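Local coordinates for odorant-binding protein 1d (Locusta migratoria, PDB 4PT1) that probably binds small odorant molecules and carries them, as a secreted, all-helical member of the PBP/GOBP family of insect odorant-binding proteins, at residues A[5-9]-A[10-14]; A[48-51]-A[52-56]; A[78-81]-A[82-85]; A[103-106]-A[107-110]. All coordinates share one frame; numbering follows the deposited sequence.

Interaction 1: A[5-9]-A[10-14]; sequences MKLTG and RIMDA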
ATOM      1  N   MET A   5      13.467   8.804 -11.413  1.00 36.36           N
ATOM      2  CA  MET A   5      13.334   7.450 -10.897  1.00 40.63           C
ATOM      3  C   MET A   5      11.975   6.891 -11.309  1.00 37.43           C
ATOM      4  O   MET A   5      10.937   7.537 -11.108  1.00 39.95           O
ATOM      5  CB  MET A   5      13.477   7.437  -9.373  1.00 40.33           C
ATOM      6  N   LYS A   6      12.013   5.713 -11.932  1.00 34.35           N
ATOM      7  CA  LYS A   6      10.823   4.990 -12.348  1.00 36.16           C
ATOM      8  C   LYS A   6      10.728   3.794 -11.419  1.00 31.63           C
ATOM      9  O   LYS A   6      11.563   2.894 -11.477  1.00 27.31           O
ATOM     10  CB  LYS A   6      10.953   4.544 -13.815  1.00 39.21           C
ATOM     11  CG  LYS A   6       9.679   4.687 -14.645  1.00 46.53           C
ATOM     12  CD  LYS A   6       8.723   3.516 -14.469  1.00 50.67           C
ATOM     13  CE  LYS A   6       7.432   3.723 -15.252  1.00 46.64           C
ATOM     14  N   LEU A   7       9.733   3.797 -10.536  1.00 30.60           N
ATOM     15  CA  LEU A   7       9.537   2.664  -9.627  1.00 27.32           C
ATOM     16  C   LEU A   7       9.149   1.408 -10.431  1.00 28.49           C
ATOM     17  O   LEU A   7       8.170   1.428 -11.190  1.00 36.50           O
ATOM     18  CB  LEU A   7       8.490   3.006  -8.559  1.00 24.24           C
ATOM     19  CG  LEU A   7       8.820   4.164  -7.604  1.00 24.82           C
ATOM     20  CD1 LEU A   7       7.725   4.366  -6.567  1.00 22.27           C
ATOM     21  CD2 LEU A   7      10.169   3.941  -6.923  1.00 23.31           C
ATOM     22  N   THR A   8       9.955   0.350 -10.305  1.00 26.78           N
ATOM     23  CA  THR A   8       9.632  -0.977 -10.822  1.00 28.29           C
ATOM     24  C   THR A   8       9.362  -1.907  -9.627  1.00 27.03           C
ATOM     25  O   THR A   8       9.014  -1.421  -8.550  1.00 28.19           O
ATOM     26  CB  THR A   8      10.741  -1.525 -11.755  1.00 29.62           C
ATOM     27  OG1 THR A   8      11.950  -1.754 -11.016  1.00 26.44           O
ATOM     28  CG2 THR A   8      11.014  -0.546 -12.886  1.00 33.62           C
ATOM     29  N   GLY A   9       9.487  -3.219  -9.808  1.00 25.14           N
ATOM     30  CA  GLY A   9       9.198  -4.181  -8.735  1.00 28.78           C
ATOM     31  C   GLY A   9       7.865  -4.890  -8.908  1.00 27.17           C
ATOM     32  O   GLY A   9       7.052  -4.498  -9.746  1.00 26.10           O
ATOM     33  N   ARG A  10       7.641  -5.941  -8.115  1.00 23.79           N
ATOM     34  CA  ARG A  10       6.473  -6.813  -8.302  1.00 23.09           C
ATOM     35  C   ARG A  10       5.137  -6.100  -8.092  1.00 23.05           C
ATOM     36  O   ARG A  10       4.177  -6.369  -8.809  1.00 23.13           O
ATOM     37  CB  ARG A  10       6.565  -8.090  -7.448  1.00 26.15           C
ATOM     38  CG  ARG A  10       6.613  -7.926  -5.930  1.00 29.69           C
ATOM     39  CD  ARG A  10       6.970  -9.266  -5.275  1.00 35.46           C
ATOM     40  NE  ARG A  10       6.773  -9.286  -3.821  1.00 36.73           N
ATOM     41  CZ  ARG A  10       6.936 -10.359  -3.041  1.00 39.33           C
ATOM     42  NH1 ARG A  10       7.302 -11.526  -3.565  1.00 38.48           N
ATOM     43  NH2 ARG A  10       6.730 -10.269  -1.722  1.00 36.91           N
ATOM     44  N   ILE A  11       5.074  -5.169  -7.141  1.00 21.78           N
ATOM     45  CA  ILE A  11       3.835  -4.435  -6.898  1.00 20.19           C
ATOM     46  C   ILE A  11       3.504  -3.496  -8.066  1.00 19.76           C
ATOM     47  O   ILE A  11       2.369  -3.452  -8.554  1.00 21.60           O
ATOM     48  CB  ILE A  11       3.883  -3.640  -5.573  1.00 19.09           C
ATOM     49  CG1 ILE A  11       3.967  -4.607  -4.388  1.00 19.93           C
ATOM     50  CG2 ILE A  11       2.653  -2.763  -5.441  1.00 24.58           C
ATOM     51  CD1 ILE A  11       3.775  -3.925  -3.046  1.00 23.27           C
ATOM     52  N   MET A  12       4.491  -2.759  -8.541  1.00 21.17           N
ATOM     53  CA  MET A  12       4.240  -1.871  -9.664  1.00 23.36           C
ATOM     54  C   MET A  12       3.905  -2.669 -10.926  1.00 22.64           C
ATOM     55  O   MET A  12       2.975  -2.291 -11.662  1.00 25.55           O
ATOM     56  CB  MET A  12       5.421  -0.921  -9.894  1.00 25.75           C
ATOM     57  CG  MET A  12       5.561   0.126  -8.798  1.00 29.39           C
ATOM     58  SD  MET A  12       4.125   1.209  -8.655  1.00 31.47           S
ATOM     59  CE  MET A  12       4.351   1.907  -7.019  1.00 33.67           C
ATOM     60  N   ASP A  13       4.635  -3.763 -11.155  1.00 23.64           N
ATOM     61  CA  ASP A  13       4.393  -4.657 -12.312  1.00 26.93           C
ATOM     62  C   ASP A  13       2.951  -5.145 -12.377  1.00 23.72           C
ATOM     63  O   ASP A  13       2.361  -5.225 -13.462  1.00 23.44           O
ATOM     64  CB  ASP A  13       5.295  -5.906 -12.264  1.00 28.68           C
ATOM     65  CG  ASP A  13       6.722  -5.651 -12.758  1.00 30.39           C
ATOM     66  OD1 ASP A  13       6.955  -4.676 -13.511  1.00 35.78           O
ATOM     67  OD2 ASP A  13       7.614  -6.457 -12.395  1.00 29.65           O
ATOM     68  N   ALA A  14       2.392  -5.482 -11.218  1.00 20.63           N
ATOM     69  CA  ALA A  14       1.069  -6.092 -11.145  1.00 19.70           C
ATOM     70  C   ALA A  14       0.003  -5.161 -10.571  1.00 17.67           C
ATOM     71  O   ALA A  14      -1.055  -5.628 -10.180  1.00 15.76           O
ATOM     72  CB  ALA A  14       1.139  -7.378 -10.342  1.00 23.42           C
TER
HETATM   73  O   HOH W   1       6.893  -2.224  -6.961  1.00 24.20           O
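Leu7 and Met12 meet obliquely at the point where the N-terminal chain turns into helix 10-13. The nearest pair is Leu7 CB and Met12 CG, 4.1 Å apart. In Met12, chi1 (-70°) sets CG beside Leu7 O and Thr8 O, 3.8 Å from the former, and the bend at chi2 turns the thioether end toward the leucine, where the terminal methyl Met12 CE reaches the branch Leu7 CD1 at 4.2 Å. Both side chains are buried, Leu7 on Val121 and Met12 on Phe125 of helix 115-129. A water bridges the backbone here, donating to Thr8 O at 2.8 Å and accepting from Met12 N at 2.9 Å. Asp13 N closes the first helical turn on Gly9 O (2.9 Å, 164° at the hydrogen). Thr8 and Arg10 turn outward: Thr8 OG1 is hydrogen-bonded to Glu79, and the extended Arg10 chain reaches Asn75 and a salt bridge with Glu71. Gly9, whose positive phi of 104° suits a residue without a side chain, occupies the N-cap position, and the whole is a glycine N-capped helix start, with the loop before it packing Leu7 on Met12.

Interaction 2: A[48-51]-A[52-56]; sequences KCYL and KCIMV
Residues 48-56 form uninterrupted alpha-helix, with four successive i to i+4 bonds, 2.8 to 3.1 Å long, from Lys52 N, Cys53 N, Ile54 N and Met55 N to the carbonyl oxygens of Lys48, Cys49, Tyr50 and Leu51 respectively.

One side-chain pair carries the contact. Tyr50 and Ile54 sit one turn apart, and the methyl Ile54 CD1 comes obliquely to the outer part of the tyrosine ring, 3.5 Å from Tyr50 CE2 and 3.8 Å from Tyr50 CZ. The ring is sent out with CG opposite the backbone N (chi1 176°), while Ile54 carries CG1 beside its own N (chi1 -75°) and extends CD1 back along the helix toward it. The phenol oxygen is held by a hydrogen bond to Asp19. Other side chains lean on the backbone: Cys53 CB lies 3.3 Å from Cys49 O, and Met55 CG 3.4 Å from Leu51 O. The polar end of Lys52 leads away from the turn, to a salt bridge with Asp63. Leu51 and Ile54 also line the pocket occupied by 2-(2-methoxyethoxy)ethanol.

Helix 45-57 is tied on two sides by disulfides, Cys53 to Cys22 of helix 15-26 and Cys49 to Cys100 of helix 99-113. Tyr50 packs on helix 15-26 and, with Ile54, on Phe125 of helix 115-129; Lys48, Leu51, Lys52 and Met55 face helix 99-113, where Lys48 also forms a salt bridge with Glu101.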
ATOM      1  N   LYS A  48      -9.955   1.015   3.482  1.00 15.55           N
ATOM      2  CA  LYS A  48      -9.072   0.253   4.374  1.00 16.96           C
ATOM      3  C   LYS A  48      -8.937  -1.223   3.952  1.00 16.82           C
ATOM      4  O   LYS A  48      -7.839  -1.807   3.954  1.00 15.51           O
ATOM      5  CB  LYS A  48      -9.566   0.343   5.813  1.00 18.80           C
ATOM      6  CG  LYS A  48      -9.694   1.790   6.281  1.00 18.80           C
ATOM      7  CD  LYS A  48      -9.886   1.877   7.777  1.00 21.68           C
ATOM      8  CE  LYS A  48     -10.105   3.321   8.203  1.00 22.90           C
ATOM      9  NZ  LYS A  48     -10.650   3.411   9.581  1.00 26.15           N
ATOM     10  N   CYS A  49     -10.055  -1.826   3.579  1.00 15.61           N
ATOM     11  CA  CYS A  49     -10.035  -3.222   3.177  1.00 12.39           C
ATOM     12  C   CYS A  49      -9.381  -3.387   1.806  1.00 12.93           C
ATOM     13  O   CYS A  49      -8.816  -4.421   1.532  1.00 13.23           O
ATOM     14  CB  CYS A  49     -11.446  -3.814   3.219  1.00 12.95           C
ATOM     15  SG  CYS A  49     -12.059  -4.057   4.913  1.00 16.55           S
ATOM     16  N   TYR A  50      -9.411  -2.338   0.985  1.00 13.11           N
ATOM     17  CA  TYR A  50      -8.651  -2.315  -0.259  1.00 11.68           C
ATOM     18  C   TYR A  50      -7.128  -2.364   0.007  1.00 11.52           C
ATOM     19  O   TYR A  50      -6.416  -3.152  -0.620  1.00 10.47           O
ATOM     20  CB  TYR A  50      -9.023  -1.089  -1.069  1.00 12.54           C
ATOM     21  CG  TYR A  50      -8.219  -0.917  -2.326  1.00 12.22           C
ATOM     22  CD1 TYR A  50      -8.577  -1.588  -3.504  1.00 13.60           C
ATOM     23  CD2 TYR A  50      -7.124  -0.069  -2.361  1.00 11.76           C
ATOM     24  CE1 TYR A  50      -7.854  -1.408  -4.658  1.00 16.01           C
ATOM     25  CE2 TYR A  50      -6.375   0.104  -3.517  1.00 13.05           C
ATOM     26  CZ  TYR A  50      -6.747  -0.571  -4.655  1.00 14.67           C
ATOM     27  OH  TYR A  50      -6.026  -0.377  -5.774  1.00 14.64           O
ATOM     28  N   LEU A  51      -6.620  -1.535   0.926  1.00 11.87           N
ATOM     29  CA  LEU A  51      -5.222  -1.622   1.383  1.00 13.29           C
ATOM     30  C   LEU A  51      -4.888  -3.024   1.887  1.00 11.77           C
ATOM     31  O   LEU A  51      -3.857  -3.618   1.508  1.00 11.18           O
ATOM     32  CB  LEU A  51      -4.920  -0.596   2.489  1.00 16.12           C
ATOM     33  CG  LEU A  51      -5.007   0.885   2.067  1.00 17.34           C
ATOM     34  CD1 LEU A  51      -4.748   1.779   3.272  1.00 23.79           C
ATOM     35  CD2 LEU A  51      -4.063   1.230   0.910  1.00 19.98           C
ATOM     36  N   LYS A  52      -5.768  -3.559   2.733  1.00 12.06           N
ATOM     37  CA  LYS A  52      -5.603  -4.918   3.249  1.00 11.56           C
ATOM     38  C   LYS A  52      -5.523  -5.924   2.105  1.00 11.34           C
ATOM     39  O   LYS A  52      -4.665  -6.808   2.101  1.00 11.00           O
ATOM     40  CB  LYS A  52      -6.735  -5.247   4.246  1.00 14.07           C
ATOM     41  CG  LYS A  52      -6.746  -6.660   4.794  1.00 14.60           C
ATOM     42  CD  LYS A  52      -7.653  -7.578   4.020  1.00 17.12           C
ATOM     43  CE  LYS A  52      -7.885  -8.859   4.805  1.00 17.18           C
ATOM     44  NZ  LYS A  52      -8.735  -9.774   4.032  1.00 18.69           N
ATOM     45  N   CYS A  53      -6.395  -5.781   1.119  1.00 11.16           N
ATOM     46  CA  CYS A  53      -6.448  -6.729   0.016  1.00 10.89           C
ATOM     47  C   CYS A  53      -5.147  -6.729  -0.781  1.00 11.16           C
ATOM     48  O   CYS A  53      -4.665  -7.788  -1.152  1.00 12.44           O
ATOM     49  CB  CYS A  53      -7.644  -6.408  -0.888  1.00 11.32           C
ATOM     50  SG  CYS A  53      -7.798  -7.496  -2.304  1.00 14.36           S
ATOM     51  N   ILE A  54      -4.597  -5.548  -1.059  1.00 11.25           N
ATOM     52  CA  ILE A  54      -3.298  -5.419  -1.722  1.00 12.92           C
ATOM     53  C   ILE A  54      -2.225  -6.151  -0.907  1.00 12.98           C
ATOM     54  O   ILE A  54      -1.433  -6.912  -1.442  1.00 12.05           O
ATOM     55  CB  ILE A  54      -2.895  -3.944  -1.938  1.00 16.09           C
ATOM     56  CG1 ILE A  54      -3.703  -3.333  -3.081  1.00 18.03           C
ATOM     57  CG2 ILE A  54      -1.403  -3.811  -2.306  1.00 17.87           C
ATOM     58  CD1 ILE A  54      -3.484  -1.844  -3.175  1.00 21.02           C
ATOM     59  N   MET A  55      -2.208  -5.936   0.404  1.00 10.64           N
ATOM     60  CA  MET A  55      -1.171  -6.569   1.208  1.00  9.68           C
ATOM     61  C   MET A  55      -1.301  -8.090   1.171  1.00  9.60           C
ATOM     62  O   MET A  55      -0.292  -8.797   1.137  1.00 13.84           O
ATOM     63  CB  MET A  55      -1.193  -6.046   2.642  1.00  9.98           C
ATOM     64  CG  MET A  55      -0.837  -4.574   2.746  1.00 11.62           C
ATOM     65  SD  MET A  55      -0.798  -4.027   4.453  1.00 13.84           S
ATOM     66  CE  MET A  55       0.800  -4.685   4.952  1.00 12.21           C
ATOM     67  N   VAL A  56      -2.532  -8.593   1.185  1.00 10.36           N
ATOM     68  CA  VAL A  56      -2.776 -10.054   1.145  1.00 11.59           C
ATOM     69  C   VAL A  56      -2.306 -10.615  -0.182  1.00 12.89           C
ATOM     70  O   VAL A  56      -1.658 -11.644  -0.226  1.00 13.89           O
ATOM     71  CB  VAL A  56      -4.261 -10.413   1.374  1.00 11.88           C
ATOM     72  CG1 VAL A  56      -4.473 -11.903   1.142  1.00 13.43           C
ATOM     73  CG2 VAL A  56      -4.683 -10.037   2.785  1.00 13.91           C
TER

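Interaction 3: A[78-81]-A[82-85]; sequences PEIK and EEGH
Lys81 brings its CD obliquely to the CE1 corner of the His85 ring one turn further on, 3.4 Å from His85 CE1. This is the first turn of helix 81-90, which follows a short 3-10 segment at 78-79 and has Ile80 at its N-cap position. The lysine bends at chi2 (-61°) and is extended beyond it, so that its amine passes the imidazole, Lys81 NZ lying 3.8 Å from His85 CE1, on its way to a hydrogen bond with the carbonyl of Leu73. The imidazole in turn touches Val76. Glu83 runs roughly perpendicular to the Ile80 side chain. Ile80 itself is buried against Leu7 and against Leu117 and Val121 of helix 115-129, and Glu83 also touches Leu117. Gly84 has no side chain on this turn. Two backbone hydrogen bonds close it: His85 N reaches Lys81 O at 2.9 Å, and Gly84 N meets Ile80 O at 2.8 Å. Glu83 is bent at chi2 (94°), which folds its carboxylate back over the N-cap residue: Glu83 OE2 lies 4.1 Å from Ile80 CG2, and Glu83 OE1 stands 3.4 Å from Ile80 C.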
ATOM      1  N   PRO A  78      12.779  -1.666  -6.035  1.00 18.20           N
ATOM      2  CA  PRO A  78      14.245  -1.684  -5.944  1.00 18.67           C
ATOM      3  C   PRO A  78      14.879  -0.294  -5.939  1.00 18.50           C
ATOM      4  O   PRO A  78      15.948  -0.121  -5.354  1.00 26.27           O
ATOM      5  CB  PRO A  78      14.687  -2.534  -7.161  1.00 20.58           C
ATOM      6  CG  PRO A  78      13.518  -2.559  -8.066  1.00 22.07           C
ATOM      7  CD  PRO A  78      12.285  -2.406  -7.220  1.00 19.06           C
ATOM      8  N   GLU A  79      14.208   0.694  -6.529  1.00 17.14           N
ATOM      9  CA  GLU A  79      14.765   2.048  -6.671  1.00 18.92           C
ATOM     10  C   GLU A  79      14.805   2.810  -5.355  1.00 19.08           C
ATOM     11  O   GLU A  79      15.496   3.813  -5.234  1.00 21.24           O
ATOM     12  CB  GLU A  79      13.979   2.848  -7.710  1.00 21.32           C
ATOM     13  CG  GLU A  79      14.075   2.274  -9.121  1.00 24.67           C
ATOM     14  CD  GLU A  79      13.100   1.129  -9.383  1.00 23.23           C
ATOM     15  OE1 GLU A  79      12.242   0.815  -8.522  1.00 24.74           O
ATOM     16  OE2 GLU A  79      13.176   0.526 -10.466  1.00 23.49           O
ATOM     17  N   ILE A  80      14.056   2.324  -4.371  1.00 18.83           N
ATOM     18  CA  ILE A  80      13.983   2.972  -3.059  1.00 17.37           C
ATOM     19  C   ILE A  80      14.179   1.964  -1.928  1.00 16.40           C
ATOM     20  O   ILE A  80      13.656   2.153  -0.831  1.00 19.19           O
ATOM     21  CB  ILE A  80      12.647   3.743  -2.887  1.00 20.43           C
ATOM     22  CG1 ILE A  80      11.434   2.817  -3.059  1.00 19.86           C
ATOM     23  CG2 ILE A  80      12.569   4.895  -3.868  1.00 20.84           C
ATOM     24  CD1 ILE A  80      10.134   3.416  -2.561  1.00 23.22           C
ATOM     25  N   LYS A  81      14.971   0.925  -2.177  1.00 15.35           N
ATOM     26  CA  LYS A  81      15.204  -0.147  -1.193  1.00 17.33           C
ATOM     27  C   LYS A  81      15.665   0.390   0.149  1.00 15.72           C
ATOM     28  O   LYS A  81      15.104   0.035   1.171  1.00 16.08           O
ATOM     29  CB  LYS A  81      16.219  -1.188  -1.675  1.00 21.20           C
ATOM     30  CG  LYS A  81      15.668  -2.318  -2.534  1.00 23.48           C
ATOM     31  CD  LYS A  81      14.622  -3.190  -1.842  1.00 22.29           C
ATOM     32  CE  LYS A  81      14.117  -4.309  -2.752  1.00 23.35           C
ATOM     33  NZ  LYS A  81      13.129  -5.151  -2.018  1.00 24.42           N
ATOM     34  N   GLU A  82      16.665   1.261   0.153  1.00 15.07           N
ATOM     35  CA  GLU A  82      17.219   1.731   1.421  1.00 13.19           C
ATOM     36  C   GLU A  82      16.184   2.466   2.245  1.00 13.58           C
ATOM     37  O   GLU A  82      15.902   2.074   3.368  1.00 12.73           O
ATOM     38  CB  GLU A  82      18.465   2.615   1.248  1.00 14.01           C
ATOM     39  CG  GLU A  82      19.016   3.070   2.615  1.00 15.17           C
ATOM     40  CD  GLU A  82      20.226   3.979   2.527  1.00 17.03           C
ATOM     41  OE1 GLU A  82      20.647   4.329   1.406  1.00 17.94           O
ATOM     42  OE2 GLU A  82      20.748   4.341   3.594  1.00 19.98           O
ATOM     43  N   GLU A  83      15.643   3.532   1.656  1.00 14.78           N
ATOM     44  CA  GLU A  83      14.651   4.405   2.297  1.00 15.06           C
ATOM     45  C   GLU A  83      13.372   3.643   2.653  1.00 12.70           C
ATOM     46  O   GLU A  83      12.802   3.866   3.722  1.00 14.77           O
ATOM     47  CB  GLU A  83      14.297   5.610   1.400  1.00 19.08           C
ATOM     48  CG  GLU A  83      15.481   6.298   0.728  1.00 23.86           C
ATOM     49  CD  GLU A  83      15.748   5.778  -0.686  1.00 28.11           C
ATOM     50  OE1 GLU A  83      16.116   4.597  -0.835  1.00 19.62           O
ATOM     51  OE2 GLU A  83      15.591   6.557  -1.657  1.00 38.23           O
ATOM     52  N   GLY A  84      12.934   2.744   1.764  1.00 11.67           N
ATOM     53  CA  GLY A  84      11.714   1.961   1.979  1.00 11.80           C
ATOM     54  C   GLY A  84      11.855   0.907   3.061  1.00 11.62           C
ATOM     55  O   GLY A  84      10.937   0.691   3.845  1.00 12.75           O
ATOM     56  N   HIS A  85      12.998   0.237   3.105  1.00 11.90           N
ATOM     57  CA  HIS A  85      13.267  -0.708   4.177  1.00 12.08           C
ATOM     58  C   HIS A  85      13.237  -0.002   5.506  1.00 13.17           C
ATOM     59  O   HIS A  85      12.702  -0.532   6.485  1.00 17.19           O
ATOM     60  CB  HIS A  85      14.612  -1.375   3.998  1.00 13.35           C
ATOM     61  CG  HIS A  85      14.587  -2.614   3.124  1.00 15.67           C
ATOM     62  ND1 HIS A  85      13.810  -2.721   2.026  1.00 20.37           N
ATOM     63  CD2 HIS A  85      15.302  -3.797   3.213  1.00 16.01           C
ATOM     64  CE1 HIS A  85      14.033  -3.909   1.439  1.00 21.41           C
ATOM     65  NE2 HIS A  85      14.943  -4.572   2.174  1.00 22.44           N
TER

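Interaction 4: A[103-106]-A[107-110]; sequences AYQI and HQCY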
ATOM      1  N   ALA A 103      -4.037  -2.962   8.279  1.00 14.38           N
ATOM      2  CA  ALA A 103      -3.422  -2.551   7.010  1.00 13.37           C
ATOM      3  C   ALA A 103      -3.420  -1.029   6.859  1.00 13.87           C
ATOM      4  O   ALA A 103      -2.392  -0.441   6.541  1.00 13.74           O
ATOM      5  CB  ALA A 103      -4.125  -3.198   5.824  1.00 10.48           C
ATOM      6  N   TYR A 104      -4.568  -0.386   7.103  1.00 19.25           N
ATOM      7  CA  TYR A 104      -4.715   1.069   6.837  1.00 19.07           C
ATOM      8  C   TYR A 104      -3.731   1.897   7.681  1.00 19.43           C
ATOM      9  O   TYR A 104      -3.155   2.875   7.196  1.00 22.66           O
ATOM     10  CB  TYR A 104      -6.184   1.530   7.019  1.00 20.87           C
ATOM     11  CG  TYR A 104      -6.422   3.038   6.884  1.00 16.64           C
ATOM     12  CD1 TYR A 104      -6.593   3.644   5.634  1.00 18.27           C
ATOM     13  CD2 TYR A 104      -6.476   3.846   7.999  1.00 19.32           C
ATOM     14  CE1 TYR A 104      -6.813   5.020   5.523  1.00 20.19           C
ATOM     15  CE2 TYR A 104      -6.691   5.220   7.910  1.00 22.19           C
ATOM     16  CZ  TYR A 104      -6.856   5.814   6.667  1.00 22.99           C
ATOM     17  OH  TYR A 104      -7.074   7.190   6.557  1.00 28.62           O
ATOM     18  N   GLN A 105      -3.516   1.470   8.919  1.00 16.05           N
ATOM     19  CA  GLN A 105      -2.650   2.167   9.846  1.00 19.26           C
ATOM     20  C   GLN A 105      -1.189   1.720   9.790  1.00 20.70           C
ATOM     21  O   GLN A 105      -0.320   2.481  10.224  1.00 19.03           O
ATOM     22  CB  GLN A 105      -3.173   1.986  11.279  1.00 17.08           C
ATOM     23  CG  GLN A 105      -4.604   2.485  11.493  1.00 19.72           C
ATOM     24  CD  GLN A 105      -4.775   4.000  11.407  1.00 20.93           C
ATOM     25  OE1 GLN A 105      -3.805   4.748  11.334  1.00 24.88           O
ATOM     26  NE2 GLN A 105      -6.025   4.453  11.396  1.00 25.53           N
ATOM     27  N   ILE A 106      -0.899   0.508   9.286  1.00 21.29           N
ATOM     28  CA  ILE A 106       0.477   0.202   8.877  1.00 16.86           C
ATOM     29  C   ILE A 106       0.824   1.257   7.813  1.00 14.74           C
ATOM     30  O   ILE A 106       1.880   1.871   7.864  1.00 16.23           O
ATOM     31  CB  ILE A 106       0.663  -1.249   8.330  1.00 14.08           C
ATOM     32  CG1 ILE A 106       0.684  -2.288   9.466  1.00 15.60           C
ATOM     33  CG2 ILE A 106       1.979  -1.339   7.548  1.00 13.79           C
ATOM     34  CD1 ILE A 106       0.606  -3.739   9.011  1.00 16.99           C
ATOM     35  N   HIS A 107      -0.108   1.510   6.895  1.00 14.58           N
ATOM     36  CA  HIS A 107       0.057   2.516   5.860  1.00 16.23           C
ATOM     37  C   HIS A 107       0.124   3.944   6.360  1.00 18.50           C
ATOM     38  O   HIS A 107       0.918   4.726   5.855  1.00 18.95           O
ATOM     39  CB  HIS A 107      -1.003   2.351   4.806  1.00 15.97           C
ATOM     40  CG  HIS A 107      -0.592   1.414   3.712  1.00 15.10           C
ATOM     41  ND1 HIS A 107      -0.083   1.851   2.534  1.00 15.63           N
ATOM     42  CD2 HIS A 107      -0.566   0.019   3.666  1.00 14.88           C
ATOM     43  CE1 HIS A 107       0.216   0.781   1.769  1.00 18.36           C
ATOM     44  NE2 HIS A 107      -0.074  -0.335   2.470  1.00 15.68           N
ATOM     45  N   GLN A 108      -0.674   4.292   7.367  1.00 22.20           N
ATOM     46  CA  GLN A 108      -0.550   5.629   7.943  1.00 21.84           C
ATOM     47  C   GLN A 108       0.792   5.769   8.667  1.00 20.62           C
ATOM     48  O   GLN A 108       1.370   6.840   8.617  1.00 23.39           O
ATOM     49  CB  GLN A 108      -1.728   5.976   8.852  1.00 26.51           C
ATOM     50  CG  GLN A 108      -3.094   5.983   8.157  1.00 28.64           C
ATOM     51  CD  GLN A 108      -3.041   6.338   6.680  1.00 33.32           C
ATOM     52  OE1 GLN A 108      -3.096   5.460   5.809  1.00 36.94           O
ATOM     53  NE2 GLN A 108      -2.938   7.637   6.385  1.00 37.12           N
ATOM     54  N   CYS A 109       1.280   4.705   9.312  1.00 19.33           N
ATOM     55  CA  CYS A 109       2.667   4.661   9.842  1.00 18.80           C
ATOM     56  C   CYS A 109       3.729   4.855   8.754  1.00 18.55           C
ATOM     57  O   CYS A 109       4.692   5.594   8.968  1.00 18.29           O
ATOM     58  CB  CYS A 109       2.964   3.380  10.632  1.00 20.35           C
ATOM     59  SG  CYS A 109       4.638   3.297  11.341  1.00 22.53           S
ATOM     60  N   TYR A 110       3.593   4.200   7.605  1.00 15.42           N
ATOM     61  CA  TYR A 110       4.507   4.494   6.502  1.00 14.37           C
ATOM     62  C   TYR A 110       4.514   5.976   6.112  1.00 16.22           C
ATOM     63  O   TYR A 110       5.575   6.573   5.904  1.00 19.42           O
ATOM     64  CB  TYR A 110       4.160   3.701   5.248  1.00 14.35           C
ATOM     65  CG  TYR A 110       4.264   2.195   5.318  1.00 13.69           C
ATOM     66  CD1 TYR A 110       4.980   1.539   6.310  1.00 12.52           C
ATOM     67  CD2 TYR A 110       3.656   1.414   4.328  1.00 13.06           C
ATOM     68  CE1 TYR A 110       5.067   0.157   6.336  1.00 12.81           C
ATOM     69  CE2 TYR A 110       3.754   0.036   4.354  1.00 14.52           C
ATOM     70  CZ  TYR A 110       4.469  -0.589   5.360  1.00 13.18           C
ATOM     71  OH  TYR A 110       4.543  -1.961   5.389  1.00 14.77           O
TER
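Tyr104 and Gln108 provide the aromatic part of this contact, a CH-pi interaction one helical turn apart. Gln108 CG lies over a face of the tyrosine ring, 4.1 Å from its centroid, and the plane of the glutamine amide is only 14° from that of the ring, so the two flat groups stack. Tyr104 holds CG opposite its backbone N (chi1 175°), which brings one face of the ring against the glutamine.

Apolar packing joins Ile106 to Tyr110. The two side chains run together in one direction, the branch Ile106 CG2 3.4 Å from Tyr110 CZ, while Ile106 O stands over one face of the same ring, toward its rim.

Four helical backbone bonds run through the contact, among them Tyr110 N to Ile106 O and Cys109 N to Gln105 O, each 2.9 Å. The His107 ring brings its edge to Ala103 O, with His107 CD2 3.4 Å away. Its ND1 is hydrogen-bonded to the hydroxyl of Tyr118, which, with the edge contact to Ala103 O, would limit the rotation of this pocket-lining imidazole; Tyr110 OH is hydrogen-bonded to Glu72.

Helix 99-113 rests on helix 45-57 through Ala103 and Tyr104, which meet Lys52, Met55, Lys48 and Leu51. Further along, Tyr110 packs on Val87 and Val88 of helix 81-90, and Cys109 is linked by a disulfide to Cys91 just beyond that helix.

Overall arrangement
All four contacts are partly buried. Interactions 2 and 4, in mid-helix nearest the chain's centre, have no exposed touching residue and join directly: Lys52 CA is 3.4 Å from Ala103 CB and Leu51 CD1 3.5 Å from Tyr104 CD1. Both combine backbone bonds with aromatic packing, hold disulfide cysteines and supply pocket residues. Interactions 1 and 3 lie farther out, at helix N-termini, and include exposed residues; the first has a glycine N-cap and a bridging water, the second a folded-back glutamate. They also meet, Thr8 OG1 and Glu79 OE2 being 2.6 Å apart in a probable hydrogen bond. Interactions 1, 2 and 3 all touch helix 115-129. The centres of interactions 2 and 3 are about 21 Å apart.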